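Local coordinates for peptidase M16 domain protein (Alicyclobacillus acidocaldarius subsp. acidocaldarius DSM 446, PDB 4XEA), which is a putative M16-family metallopeptidase that binds metal ions and probably hydrolyses peptide bonds, at residues M34-Y39 against Y377-A382; K128-I133 against S172-T177; V255-A260 against T316-N321. One frame throughout, in Å; residues are numbered along the deposited sequence.

Along the chain, contact 1 encloses the other two: its segments are 338 residues apart, and contact 2 closes before contact 3 opens. The centres of contacts 1 and 2 lie about 26 Å apart, those of 1 and 3 about 25 Å, and those of 2 and 3 about 31 Å; none of the three touches another. Contact 1 joins strand 31-37, inside a six-stranded mixed sheet, to the end of helix 367-379. Contact 2 pairs helix 123-141, which carries the nickel ligand E136, with helix 170-175. Contact 3 lies inside the five-stranded mixed sheet that includes strands 252-258 and 314-321. Contact 1 thus ties together early and late parts of the chain, consistent with the two-domain M16 architecture.

Contact 1: M34-Y39 against Y377-A382; sequences MFATRY and YFLRGA
The R38 guanidinium has methyl CD2 of L379 over one face, 3.8 Å above its plane and displaced toward the rim, while its NE-H points nearly within that plane to the L379 carbonyl. The F378 ring has a bridging water over the centre of one face. It meets the guanidinium obliquely, with the planes 47° apart and F378 CE2 3.7 Å from R38 NH2, so this is no parallel stack.

Strand 31-37 ends beside the last turn of helix 367-379, and R38, the centre of an inverse gamma turn, spans from one to the other. Its CG is anti to the backbone N (chi1 -167°), and a bend at chi3 (-63°) brings NE round to the helix end. The bond from R38 NE to L379 O is 2.8 Å long and falls on a carbonyl lone pair. Next to it, R38 NH2 donates to the water at 2.9 Å, and that water donates to F378 O at 2.7 Å. On the apolar side, L379 CD1 rests on A36 CB at 3.8 Å, while V375 of the same helix also packs on A36. The helix closes in a Schellman motif: A382 N bonds to Y377 O and G381 N to F378 O, with G381 at positive phi.

The cationic group therefore reaches two successive carbonyls of a helix C-terminus, one directly and one through water. Its positive charge would probably be favourable at that end of the helix dipole, while the directed bonds from NE and NH2 hold the guanidinium in its rotation, and the L379 methyl lies against one of its faces.

Contact 2: K128-I133 against S172-T177; sequences KEKGII and SVRAIT
This is a lysine-to-carbonyl contact between two helices near the metal site: K130 of helix 123-141 reaches over to the C-terminal end of helix 170-175. The same long helix carries the nickel ligand E136, and the side chain of I133 lies about 6 Å from the nickel ion while also packing on H61 and F62 of helix 59-66.

The evidence for the lysine's role is geometric. K130 CG is anti to its own carbonyl carbon (chi1 -85°), and the chain beyond CG is extended, sliding past V173 in the opposite direction to that valine. It ends with NZ between two backbone oxygens. R174 O is 2.6 Å from K130 NZ, approached from above the carbonyl plane, whereas I176 O is 2.7 Å from K130 NZ, approached within its plane at a C=O...N angle of 155°. The apolar side is looser: K130 CG and V173 CG1 are 4.1 Å apart, as are I133 CG2 and V173 CG2. On the outer side R174 folds back, its chain bent at chi2 and chi3, so that one face of its guanidinium lies toward the ammonium, with NH1 3.8 Å from K130 NZ. E127 offers R174 NH1 a long, weak ion pair. The residue before K130, E129, bonds through OE1 to H65 ND1, a second-shell contact that probably orients this metal ligand.

Two carbonyl oxygens, R174 O in the last turn of the helix and I176 O just past its end, would be expected to stabilise the protonated lysine, whereas the nearby arginine charge may lower its affinity for a proton.

Contact 3: V255-A260 against T316-N321; sequences VGWKEA and TLVGGN
Two groups grip the carbonyl oxygen of V255: V318 N donates a hydrogen bond at 2.8 Å, nearly along the C=O axis, and L317 CA adds a CA-H...O contact at 3.4 Å. The setting is an antiparallel strand pair, 252-258 beside 314-321, in the mixed sheet of the chain's later half; the two short segments run at 170° to each other. V255 with V318 and W257 with T316 are hydrogen-bonded pairs, each closed by two reciprocal bonds; G256 with L317 between them is a non-hydrogen-bonded pair. V255 N to V318 O is almost straight, 176° at the hydrogen.

The indole of W257 lies on the same sheet face as V255, T316 and V318. V255 CG1 sits 3.5 Å above one ring face, toward the rim. W257 CE3 meets T316 CG2 at 3.8 Å, and V318 CG2 comes to the ring edge, 3.9 Å from CZ3. T316 turns its methyl to the indole, while OG1 bonds to H409. L336 of helix 325-342 and M415 of strand 415-422 also border the indole. An alanine in place of W257 would probably leave T316, V318 and V255 without this shared apolar partner, loosening that face of the sheet.

On the other face G256 suits a crowded spot, since a beta carbon there would press on T316 O and on L317 CD2, which already lies 4.1 Å from G256 CA.

Contact 1: M34-Y39 against Y377-A382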
loop_
_atom_site.group_PDB
_atom_site.type_symbol
_atom_site.label_atom_id
_atom_site.label_comp_id
_atom_site.label_asym_id
_atom_site.label_seq_id
_atom_site.Cartn_x
_atom_site.Cartn_y
_atom_site.Cartn_z
HETATM N N MSE A 34 -8.190 1.280 17.296
HETATM C CA MSE A 34 -7.115 0.372 17.674
HETATM C C MSE A 34 -7.010 0.296 19.205
HETATM O O MSE A 34 -7.020 1.339 19.878
HETATM C CB MSE A 34 -5.784 0.846 17.069
HETATM C CG MSE A 34 -4.518 0.026 17.507
HETATM SE SE MSE A 34 -2.856 0.485 16.570
HETATM C CE MSE A 34 -3.193 -0.276 14.797
ATOM N N PHE A 35 -6.970 -0.943 19.714
ATOM C CA PHE A 35 -6.793 -1.259 21.125
ATOM C C PHE A 35 -5.440 -1.998 21.235
ATOM O O PHE A 35 -5.293 -3.076 20.667
ATOM C CB PHE A 35 -7.970 -2.165 21.559
ATOM C CG PHE A 35 -8.119 -2.380 23.052
ATOM C CD1 PHE A 35 -7.606 -1.504 23.991
ATOM C CD2 PHE A 35 -8.889 -3.446 23.501
ATOM C CE1 PHE A 35 -7.788 -1.731 25.367
ATOM C CE2 PHE A 35 -9.095 -3.669 24.875
ATOM C CZ PHE A 35 -8.529 -2.813 25.795
ATOM N N ALA A 36 -4.450 -1.401 21.900
ATOM C CA ALA A 36 -3.092 -1.959 21.937
ATOM C C ALA A 36 -2.548 -2.077 23.310
ATOM O O ALA A 36 -2.933 -1.297 24.202
ATOM C CB ALA A 36 -2.144 -1.134 21.084
ATOM N N THR A 37 -1.618 -3.027 23.466
ATOM C CA THR A 37 -0.960 -3.268 24.758
ATOM C C THR A 37 0.534 -3.002 24.657
ATOM O O THR A 37 1.160 -3.314 23.643
ATOM C CB THR A 37 -1.200 -4.701 25.282
ATOM O OG1 THR A 37 -0.447 -4.923 26.479
ATOM C CG2 THR A 37 -0.793 -5.702 24.228
ATOM N N ARG A 38 1.082 -2.392 25.714
ATOM C CA ARG A 38 2.536 -2.211 25.877
ATOM C C ARG A 38 3.214 -3.547 26.272
ATOM O O ARG A 38 3.708 -3.727 27.410
ATOM C CB ARG A 38 2.807 -1.149 26.929
ATOM C CG ARG A 38 4.220 -0.645 26.973
ATOM C CD ARG A 38 4.436 0.399 28.075
ATOM N NE ARG A 38 3.669 1.660 27.953
ATOM C CZ ARG A 38 2.515 1.948 28.568
ATOM N NH1 ARG A 38 1.878 1.046 29.313
ATOM N NH2 ARG A 38 1.972 3.160 28.400
ATOM N N TYR A 39 3.261 -4.430 25.296
ATOM C CA TYR A 39 3.794 -5.782 25.415
ATOM C C TYR A 39 4.071 -6.279 24.009
ATOM O O TYR A 39 3.173 -6.286 23.144
ATOM C CB TYR A 39 2.781 -6.686 26.080
ATOM C CG TYR A 39 3.231 -8.133 26.221
ATOM C CD1 TYR A 39 4.469 -8.450 26.761
ATOM C CD2 TYR A 39 2.409 -9.176 25.834
ATOM C CE1 TYR A 39 4.889 -9.757 26.911
ATOM C CE2 TYR A 39 2.812 -10.507 25.989
ATOM C CZ TYR A 39 4.038 -10.783 26.549
ATOM O OH TYR A 39 4.433 -12.077 26.728
ATOM N N TYR A 377 3.387 6.242 19.820
ATOM C CA TYR A 377 4.126 7.200 20.643
ATOM C C TYR A 377 3.666 7.202 22.103
ATOM O O TYR A 377 4.476 7.342 23.018
ATOM C CB TYR A 377 4.055 8.608 20.036
ATOM C CG TYR A 377 4.904 8.758 18.759
ATOM C CD1 TYR A 377 6.242 8.341 18.762
ATOM C CD2 TYR A 377 4.400 9.307 17.578
ATOM C CE1 TYR A 377 7.036 8.457 17.671
ATOM C CE2 TYR A 377 5.238 9.458 16.433
ATOM C CZ TYR A 377 6.551 9.007 16.514
ATOM O OH TYR A 377 7.452 9.070 15.470
ATOM N N PHE A 378 2.359 7.069 22.329
ATOM C CA PHE A 378 1.856 6.950 23.711
ATOM C C PHE A 378 2.486 5.779 24.458
ATOM O O PHE A 378 3.062 5.942 25.543
ATOM C CB PHE A 378 0.317 6.854 23.749
ATOM C CG PHE A 378 -0.195 6.581 25.129
ATOM C CD1 PHE A 378 -0.363 7.609 26.026
ATOM C CD2 PHE A 378 -0.420 5.272 25.530
ATOM C CE1 PHE A 378 -0.795 7.346 27.340
ATOM C CE2 PHE A 378 -0.811 4.981 26.833
ATOM C CZ PHE A 378 -0.988 6.001 27.742
ATOM N N LEU A 379 2.450 4.599 23.865
ATOM C CA LEU A 379 2.941 3.407 24.520
ATOM C C LEU A 379 4.485 3.423 24.746
ATOM O O LEU A 379 4.975 2.868 25.734
ATOM C CB LEU A 379 2.521 2.149 23.778
ATOM C CG LEU A 379 1.015 1.796 23.775
ATOM C CD1 LEU A 379 0.773 0.520 22.951
ATOM C CD2 LEU A 379 0.469 1.613 25.223
ATOM N N ARG A 380 5.200 4.126 23.873
ATOM C CA ARG A 380 6.642 4.319 24.001
ATOM C C ARG A 380 7.038 5.460 24.950
ATOM O O ARG A 380 8.221 5.841 25.018
ATOM C CB ARG A 380 7.207 4.569 22.598
ATOM C CG ARG A 380 7.383 3.223 21.862
ATOM C CD ARG A 380 7.665 3.425 20.362
ATOM N NE ARG A 380 7.607 2.129 19.700
ATOM C CZ ARG A 380 7.546 1.894 18.387
ATOM N NH1 ARG A 380 7.627 2.881 17.493
ATOM N NH2 ARG A 380 7.446 0.635 17.969
ATOM N N GLY A 381 6.039 6.046 25.640
ATOM C CA GLY A 381 6.282 6.873 26.801
ATOM C C GLY A 381 5.782 8.297 26.711
ATOM O O GLY A 381 5.911 9.018 27.697
ATOM N N ALA A 382 5.242 8.717 25.569
ATOM C CA ALA A 382 4.708 10.079 25.445
ATOM C C ALA A 382 3.292 10.066 26.007
ATOM O O ALA A 382 2.322 10.016 25.290
ATOM C CB ALA A 382 4.759 10.547 24.013
HETATM O O HOH W 1 3.255 5.804 28.192
#

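Contact 2: K128-I133 against S172-T177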
loop_
_atom_site.group_PDB
_atom_site.type_symbol
_atom_site.label_atom_id
_atom_site.label_comp_id
_atom_site.label_asym_id
_atom_site.label_seq_id
_atom_site.Cartn_x
_atom_site.Cartn_y
_atom_site.Cartn_z
ATOM N N LYS A 128 -2.789 -27.178 19.368
ATOM C CA LYS A 128 -3.097 -26.934 17.953
ATOM C C LYS A 128 -2.336 -25.731 17.403
ATOM O O LYS A 128 -1.749 -25.794 16.315
ATOM C CB LYS A 128 -4.600 -26.722 17.745
ATOM C CG LYS A 128 -4.978 -26.482 16.281
ATOM C CD LYS A 128 -6.458 -26.439 16.078
ATOM C CE LYS A 128 -6.794 -26.135 14.631
ATOM N NZ LYS A 128 -8.246 -25.913 14.475
ATOM N N GLU A 129 -2.323 -24.639 18.171
ATOM C CA GLU A 129 -1.799 -23.401 17.665
ATOM C C GLU A 129 -0.267 -23.459 17.596
ATOM O O GLU A 129 0.326 -22.698 16.847
ATOM C CB GLU A 129 -2.276 -22.213 18.522
ATOM C CG GLU A 129 -2.165 -20.845 17.845
ATOM C CD GLU A 129 -3.170 -20.654 16.724
ATOM O OE1 GLU A 129 -2.857 -19.929 15.763
ATOM O OE2 GLU A 129 -4.276 -21.229 16.798
ATOM N N LYS A 130 0.370 -24.349 18.362
ATOM C CA LYS A 130 1.845 -24.487 18.318
ATOM C C LYS A 130 2.300 -24.994 16.942
ATOM O O LYS A 130 3.300 -24.520 16.395
ATOM C CB LYS A 130 2.362 -25.453 19.394
ATOM C CG LYS A 130 2.599 -24.855 20.777
ATOM C CD LYS A 130 3.003 -25.953 21.760
ATOM C CE LYS A 130 3.054 -25.460 23.201
ATOM N NZ LYS A 130 3.987 -26.272 24.032
ATOM N N GLY A 131 1.569 -25.971 16.417
ATOM C CA GLY A 131 1.833 -26.518 15.083
ATOM C C GLY A 131 1.678 -25.475 13.979
ATOM O O GLY A 131 2.485 -25.428 13.024
ATOM N N ILE A 132 0.635 -24.640 14.121
ATOM C CA ILE A 132 0.320 -23.591 13.148
ATOM C C ILE A 132 1.411 -22.529 13.148
ATOM O O ILE A 132 1.800 -22.042 12.095
ATOM C CB ILE A 132 -1.076 -22.953 13.420
ATOM C CG1 ILE A 132 -2.187 -24.004 13.231
ATOM C CG2 ILE A 132 -1.311 -21.740 12.526
ATOM C CD1 ILE A 132 -3.584 -23.512 13.585
ATOM N N ILE A 133 1.926 -22.189 14.328
ATOM C CA ILE A 133 2.965 -21.176 14.432
ATOM C C ILE A 133 4.320 -21.729 13.981
ATOM O O ILE A 133 5.055 -21.028 13.294
ATOM C CB ILE A 133 3.039 -20.564 15.841
ATOM C CG1 ILE A 133 1.714 -19.862 16.170
ATOM C CG2 ILE A 133 4.158 -19.550 15.918
ATOM C CD1 ILE A 133 1.583 -19.499 17.626
ATOM N N SER A 172 11.322 -22.677 20.986
ATOM C CA SER A 172 10.771 -21.854 22.049
ATOM C C SER A 172 9.251 -21.935 22.031
ATOM O O SER A 172 8.617 -22.053 23.069
ATOM C CB SER A 172 11.281 -20.414 21.930
ATOM O OG SER A 172 10.578 -19.667 20.945
ATOM N N VAL A 173 8.663 -21.898 20.841
ATOM C CA VAL A 173 7.210 -21.974 20.721
ATOM C C VAL A 173 6.723 -23.312 21.311
ATOM O O VAL A 173 5.743 -23.363 22.059
ATOM C CB VAL A 173 6.753 -21.786 19.266
ATOM C CG1 VAL A 173 5.346 -22.339 19.064
ATOM C CG2 VAL A 173 6.811 -20.320 18.880
ATOM N N ARG A 174 7.466 -24.370 21.025
ATOM C CA ARG A 174 7.161 -25.688 21.560
ATOM C C ARG A 174 7.236 -25.758 23.092
ATOM O O ARG A 174 6.504 -26.547 23.701
ATOM C CB ARG A 174 8.079 -26.732 20.896
ATOM C CG ARG A 174 8.559 -27.885 21.783
ATOM C CD ARG A 174 7.820 -29.197 21.528
ATOM N NE ARG A 174 6.743 -29.472 22.493
ATOM C CZ ARG A 174 5.463 -29.722 22.183
ATOM N NH1 ARG A 174 4.596 -29.970 23.161
ATOM N NH2 ARG A 174 5.032 -29.719 20.919
ATOM N N ALA A 175 8.087 -24.948 23.727
ATOM C CA ALA A 175 8.185 -24.993 25.193
ATOM C C ALA A 175 7.120 -24.129 25.886
ATOM O O ALA A 175 6.933 -24.239 27.096
ATOM C CB ALA A 175 9.583 -24.597 25.666
ATOM N N ILE A 176 6.434 -23.262 25.140
ATOM C CA ILE A 176 5.406 -22.390 25.738
ATOM C C ILE A 176 4.314 -23.255 26.395
ATOM O O ILE A 176 3.895 -24.252 25.821
ATOM C CB ILE A 176 4.792 -21.412 24.677
ATOM C CG1 ILE A 176 5.824 -20.368 24.241
ATOM C CG2 ILE A 176 3.573 -20.684 25.225
ATOM C CD1 ILE A 176 5.351 -19.426 23.138
ATOM N N THR A 177 3.892 -22.895 27.608
ATOM C CA THR A 177 2.832 -23.615 28.312
ATOM C C THR A 177 1.619 -22.705 28.497
ATOM O O THR A 177 1.736 -21.476 28.521
ATOM C CB THR A 177 3.293 -24.076 29.702
ATOM O OG1 THR A 177 3.415 -22.927 30.547
ATOM C CG2 THR A 177 4.645 -24.803 29.635
#

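Contact 3: V255-A260 against T316-N321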
loop_
_atom_site.group_PDB
_atom_site.type_symbol
_atom_site.label_atom_id
_atom_site.label_comp_id
_atom_site.label_asym_id
_atom_site.label_seq_id
_atom_site.Cartn_x
_atom_site.Cartn_y
_atom_site.Cartn_z
ATOM N N VAL A 255 22.799 -2.439 5.053
ATOM C CA VAL A 255 23.742 -1.845 5.947
ATOM C C VAL A 255 22.951 -1.273 7.128
ATOM O O VAL A 255 21.915 -0.579 6.930
ATOM C CB VAL A 255 24.538 -0.716 5.286
ATOM C CG1 VAL A 255 25.635 -0.213 6.270
ATOM C CG2 VAL A 255 25.170 -1.177 3.952
ATOM N N GLY A 256 23.397 -1.595 8.340
ATOM C CA GLY A 256 22.764 -1.114 9.526
ATOM C C GLY A 256 23.690 -0.485 10.539
ATOM O O GLY A 256 24.884 -0.739 10.548
ATOM N N TRP A 257 23.112 0.367 11.388
ATOM C CA TRP A 257 23.825 1.003 12.497
ATOM C C TRP A 257 23.034 0.806 13.769
ATOM O O TRP A 257 21.828 0.985 13.801
ATOM C CB TRP A 257 24.033 2.486 12.248
ATOM C CG TRP A 257 24.982 2.763 11.112
ATOM C CD1 TRP A 257 26.312 3.006 11.195
ATOM C CD2 TRP A 257 24.635 2.862 9.723
ATOM N NE1 TRP A 257 26.829 3.284 9.936
ATOM C CE2 TRP A 257 25.824 3.153 9.014
ATOM C CE3 TRP A 257 23.433 2.725 9.015
ATOM C CZ2 TRP A 257 25.847 3.302 7.612
ATOM C CZ3 TRP A 257 23.447 2.846 7.639
ATOM C CH2 TRP A 257 24.650 3.140 6.943
ATOM N N LYS A 258 23.752 0.438 14.819
ATOM C CA LYS A 258 23.185 0.045 16.092
ATOM C C LYS A 258 23.207 1.252 17.057
ATOM O O LYS A 258 24.293 1.751 17.370
ATOM C CB LYS A 258 24.131 -1.022 16.662
ATOM C CG LYS A 258 23.645 -1.763 17.914
ATOM C CD LYS A 258 24.675 -2.784 18.333
ATOM C CE LYS A 258 24.105 -3.654 19.385
ATOM N NZ LYS A 258 25.062 -4.630 19.842
ATOM N N GLU A 259 22.053 1.660 17.587
ATOM C CA GLU A 259 22.036 2.598 18.710
ATOM C C GLU A 259 22.591 1.924 19.974
ATOM O O GLU A 259 22.325 0.730 20.219
ATOM C CB GLU A 259 20.640 3.130 19.036
ATOM C CG GLU A 259 19.938 3.911 17.952
ATOM C CD GLU A 259 20.445 5.347 17.805
ATOM O OE1 GLU A 259 21.305 5.817 18.601
ATOM O OE2 GLU A 259 19.940 6.008 16.871
ATOM N N ALA A 260 23.299 2.692 20.800
ATOM C CA ALA A 260 23.836 2.163 22.059
ATOM C C ALA A 260 22.710 1.804 23.044
ATOM O O ALA A 260 22.892 0.951 23.917
ATOM C CB ALA A 260 24.819 3.209 22.726
ATOM N N THR A 316 19.310 1.839 12.487
ATOM C CA THR A 316 19.083 2.290 11.108
ATOM C C THR A 316 19.376 1.124 10.154
ATOM O O THR A 316 20.329 0.333 10.407
ATOM C CB THR A 316 20.047 3.470 10.793
ATOM O OG1 THR A 316 19.821 4.523 11.731
ATOM C CG2 THR A 316 19.904 3.957 9.375
ATOM N N LEU A 317 18.548 0.996 9.098
ATOM C CA LEU A 317 18.760 0.081 7.984
ATOM C C LEU A 317 18.650 0.779 6.639
ATOM O O LEU A 317 17.686 1.545 6.396
ATOM C CB LEU A 317 17.659 -0.961 7.954
ATOM C CG LEU A 317 17.567 -1.942 9.095
ATOM C CD1 LEU A 317 16.437 -2.958 8.699
ATOM C CD2 LEU A 317 18.928 -2.633 9.319
ATOM N N VAL A 318 19.587 0.487 5.745
ATOM C CA VAL A 318 19.569 1.034 4.400
ATOM C C VAL A 318 19.922 -0.076 3.435
ATOM O O VAL A 318 20.848 -0.856 3.693
ATOM C CB VAL A 318 20.624 2.161 4.233
ATOM C CG1 VAL A 318 20.615 2.740 2.793
ATOM C CG2 VAL A 318 20.398 3.272 5.263
ATOM N N GLY A 319 19.237 -0.126 2.305
ATOM C CA GLY A 319 19.631 -1.066 1.256
ATOM C C GLY A 319 18.475 -1.516 0.405
ATOM O O GLY A 319 17.459 -0.838 0.312
ATOM N N GLY A 320 18.644 -2.656 -0.236
ATOM C CA GLY A 320 17.633 -3.186 -1.146
ATOM C C GLY A 320 18.364 -4.066 -2.136
ATOM O O GLY A 320 19.466 -4.578 -1.833
ATOM N N ASN A 321 17.763 -4.237 -3.317
ATOM C CA ASN A 321 18.382 -4.979 -4.401
ATOM C C ASN A 321 19.672 -4.277 -4.847
ATOM O O ASN A 321 19.709 -3.044 -4.985
ATOM C CB ASN A 321 17.446 -5.082 -5.618
ATOM C CG ASN A 321 16.203 -5.928 -5.351
ATOM O OD1 ASN A 321 16.186 -6.795 -4.482
ATOM N ND2 ASN A 321 15.150 -5.671 -6.129
#